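Local coordinates for protein BZZ1 (Saccharomyces cerevisiae, PDB 2A28) that works in endocytosis and vacuolar trafficking, and acts with type I myosins to restore actin polarity after salt stress, seen here as its second SH3 domain, at residues M3-Y9 with F48-K54. Sequence-based numbering, arbitrary orientation.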
loop_
_atom_site.group_PDB
_atom_site.type_symbol
_atom_site.label_atom_id
_atom_site.label_comp_id
_atom_site.label_asym_id
_atom_site.label_seq_id
_atom_site.Cartn_x
_atom_site.Cartn_y
_atom_site.Cartn_z
ATOM N N MET A 3 -6.883 2.823 3.070
ATOM C CA MET A 3 -7.174 2.353 1.713
ATOM C C MET A 3 -7.427 0.871 1.726
ATOM O O MET A 3 -6.942 0.142 2.577
ATOM C CB MET A 3 -6.006 2.621 0.746
ATOM C CG MET A 3 -5.617 4.093 0.654
ATOM S SD MET A 3 -4.608 4.300 -0.833
ATOM C CE MET A 3 -5.998 4.386 -1.997
ATOM N N GLU A 4 -8.238 0.396 0.810
ATOM C CA GLU A 4 -8.549 -1.038 0.660
ATOM C C GLU A 4 -7.941 -1.522 -0.652
ATOM O O GLU A 4 -8.251 -0.959 -1.717
ATOM C CB GLU A 4 -10.040 -1.302 0.669
ATOM C CG GLU A 4 -10.421 -2.697 0.238
ATOM C CD GLU A 4 -11.899 -3.003 0.239
ATOM O OE1 GLU A 4 -12.720 -2.111 0.518
ATOM O OE2 GLU A 4 -12.238 -4.173 -0.039
ATOM N N ALA A 5 -7.116 -2.519 -0.613
ATOM C CA ALA A 5 -6.493 -3.120 -1.776
ATOM C C ALA A 5 -7.586 -3.797 -2.614
ATOM O O ALA A 5 -8.406 -4.524 -2.119
ATOM C CB ALA A 5 -5.399 -4.119 -1.393
ATOM N N ILE A 6 -7.529 -3.509 -3.891
ATOM C CA ILE A 6 -8.435 -4.187 -4.837
ATOM C C ILE A 6 -7.659 -5.012 -5.858
ATOM O O ILE A 6 -8.358 -5.744 -6.615
ATOM C CB ILE A 6 -9.400 -3.181 -5.505
ATOM C CG1 ILE A 6 -8.740 -1.970 -6.121
ATOM C CG2 ILE A 6 -10.447 -2.746 -4.468
ATOM C CD1 ILE A 6 -9.645 -1.148 -7.060
ATOM N N TYR A 7 -6.361 -4.937 -5.931
ATOM C CA TYR A 7 -5.482 -5.748 -6.785
ATOM C C TYR A 7 -4.268 -6.135 -5.950
ATOM O O TYR A 7 -3.846 -5.466 -5.005
ATOM C CB TYR A 7 -5.055 -4.944 -8.021
ATOM C CG TYR A 7 -6.227 -4.596 -8.933
ATOM C CD1 TYR A 7 -6.957 -5.545 -9.651
ATOM C CD2 TYR A 7 -6.573 -3.263 -9.008
ATOM C CE1 TYR A 7 -8.019 -5.160 -10.450
ATOM C CE2 TYR A 7 -7.638 -2.904 -9.816
ATOM C CZ TYR A 7 -8.362 -3.824 -10.534
ATOM O OH TYR A 7 -9.408 -3.435 -11.339
ATOM N N ALA A 8 -3.665 -7.272 -6.294
ATOM C CA ALA A 8 -2.475 -7.776 -5.645
ATOM C C ALA A 8 -1.251 -7.051 -6.178
ATOM O O ALA A 8 -1.123 -6.780 -7.351
ATOM C CB ALA A 8 -2.255 -9.255 -5.934
ATOM N N TYR A 9 -0.287 -6.806 -5.279
ATOM C CA TYR A 9 1.029 -6.335 -5.656
ATOM C C TYR A 9 2.060 -7.151 -4.907
ATOM O O TYR A 9 1.907 -7.329 -3.688
ATOM C CB TYR A 9 1.195 -4.819 -5.371
ATOM C CG TYR A 9 2.569 -4.370 -5.741
ATOM C CD1 TYR A 9 2.950 -4.298 -7.097
ATOM C CD2 TYR A 9 3.518 -4.011 -4.790
ATOM C CE1 TYR A 9 4.198 -3.899 -7.463
ATOM C CE2 TYR A 9 4.801 -3.587 -5.176
ATOM C CZ TYR A 9 5.102 -3.533 -6.504
ATOM O OH TYR A 9 6.359 -3.165 -6.925
ATOM N N PHE A 48 3.383 0.908 -1.386
ATOM C CA PHE A 48 2.568 0.075 -2.282
ATOM C C PHE A 48 1.924 0.987 -3.320
ATOM O O PHE A 48 1.782 2.202 -3.107
ATOM C CB PHE A 48 1.453 -0.691 -1.522
ATOM C CG PHE A 48 0.563 0.208 -0.730
ATOM C CD1 PHE A 48 -0.650 0.651 -1.251
ATOM C CD2 PHE A 48 0.886 0.644 0.527
ATOM C CE1 PHE A 48 -1.459 1.510 -0.577
ATOM C CE2 PHE A 48 0.101 1.488 1.232
ATOM C CZ PHE A 48 -1.112 1.907 0.708
ATOM N N PRO A 49 1.495 0.430 -4.456
ATOM C CA PRO A 49 0.921 1.295 -5.488
ATOM C C PRO A 49 -0.478 1.773 -5.143
ATOM O O PRO A 49 -1.409 0.992 -4.946
ATOM C CB PRO A 49 0.926 0.438 -6.754
ATOM C CG PRO A 49 1.787 -0.747 -6.448
ATOM C CD PRO A 49 1.713 -0.928 -4.955
ATOM N N THR A 50 -0.667 3.085 -5.128
ATOM C CA THR A 50 -1.928 3.694 -4.778
ATOM C C THR A 50 -3.081 3.195 -5.623
ATOM O O THR A 50 -4.191 2.968 -5.152
ATOM C CB THR A 50 -1.802 5.227 -4.957
ATOM O OG1 THR A 50 -0.609 5.602 -4.277
ATOM C CG2 THR A 50 -2.977 6.008 -4.444
ATOM N N SER A 51 -2.842 3.063 -6.920
ATOM C CA SER A 51 -3.821 2.716 -7.913
ATOM C C SER A 51 -4.276 1.258 -7.832
ATOM O O SER A 51 -5.225 0.869 -8.487
ATOM C CB SER A 51 -3.260 2.997 -9.315
ATOM O OG SER A 51 -2.153 2.101 -9.631
ATOM N N TYR A 52 -3.625 0.471 -6.980
ATOM C CA TYR A 52 -4.107 -0.874 -6.652
ATOM C C TYR A 52 -5.106 -0.880 -5.509
ATOM O O TYR A 52 -5.528 -1.990 -5.124
ATOM C CB TYR A 52 -2.921 -1.783 -6.355
ATOM C CG TYR A 52 -2.035 -2.195 -7.491
ATOM C CD1 TYR A 52 -1.633 -1.292 -8.482
ATOM C CD2 TYR A 52 -1.521 -3.462 -7.565
ATOM C CE1 TYR A 52 -0.787 -1.704 -9.527
ATOM C CE2 TYR A 52 -0.698 -3.879 -8.560
ATOM C CZ TYR A 52 -0.330 -2.978 -9.561
ATOM O OH TYR A 52 0.526 -3.361 -10.568
ATOM N N CYS A 53 -5.493 0.244 -5.006
ATOM C CA CYS A 53 -6.375 0.392 -3.905
ATOM C C CYS A 53 -7.485 1.390 -4.182
ATOM O O CYS A 53 -7.369 2.147 -5.149
ATOM C CB CYS A 53 -5.646 0.879 -2.641
ATOM S SG CYS A 53 -4.252 -0.146 -2.176
ATOM N N LYS A 54 -8.403 1.442 -3.250
ATOM C CA LYS A 54 -9.471 2.429 -3.204
ATOM C C LYS A 54 -9.617 3.021 -1.824
ATOM O O LYS A 54 -9.185 2.496 -0.788
ATOM C CB LYS A 54 -10.703 1.742 -3.771
ATOM C CG LYS A 54 -11.409 0.780 -2.859
ATOM C CD LYS A 54 -12.746 0.252 -3.256
ATOM C CE LYS A 54 -13.374 -0.724 -2.277
ATOM N NZ LYS A 54 -14.532 -1.495 -2.780
ATOM O OXT LYS A 54 -10.076 4.201 -1.819
#
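Tyr9 and Tyr52 meet through different first torsions: Tyr9 sends CG anti to its backbone N (chi1 179°), while Tyr52 sets CG anti to its carbonyl carbon (chi1 -71°), which turns its ring toward the 3-9 segment, with CD2 and CE2 against Tyr9 CB. The edge of Tyr9 then faces the flat side of Tyr52 in an offset edge-to-face pair, planes at 89°. Pro49 packs against both rings, its CG 3.8 Å from the Tyr9 centroid in a CH-pi contact over the face and also lying over the centre of a Tyr52 face. A glycine in place of Tyr9 would probably bare the side of Pro49 that Tyr9 covers, leave Tyr52 freer to turn, and strip Glu16 and Gln12 of the hydroxyl they share. These aromatic and proline side chains correspond to the hydrophobic surface with which SH3 domains typically take up proline-rich ligands, probably its role here too. The 3-10 turn at 50-52, which carries Tyr52, leads the chain from strand 44-49 to its C-terminal end, which runs antiparallel beside 3-6, as in the SH3 barrel. Glu4 N gives a 2.8 Å hydrogen bond to Lys54 O, and Lys54 N returns one to Glu4 O; these two bonds lie on one side of the single Ala5-Cys53 bridge, and Ile6 N to Tyr52 O lies on the other. Tyr52 O is gripped twice, by Ile6 N in its carbonyl plane and by Tyr7 N at 3.2 Å, tilted out of it. On the inner side the bent Met3 chain lays CE 3.6 Å from Cys53 CB, while its SD sits at the edge of the Phe48 ring. Outside, Glu4 and Lys54 run side by side, but their salt bridge is long, OE1 to NZ 3.8 Å.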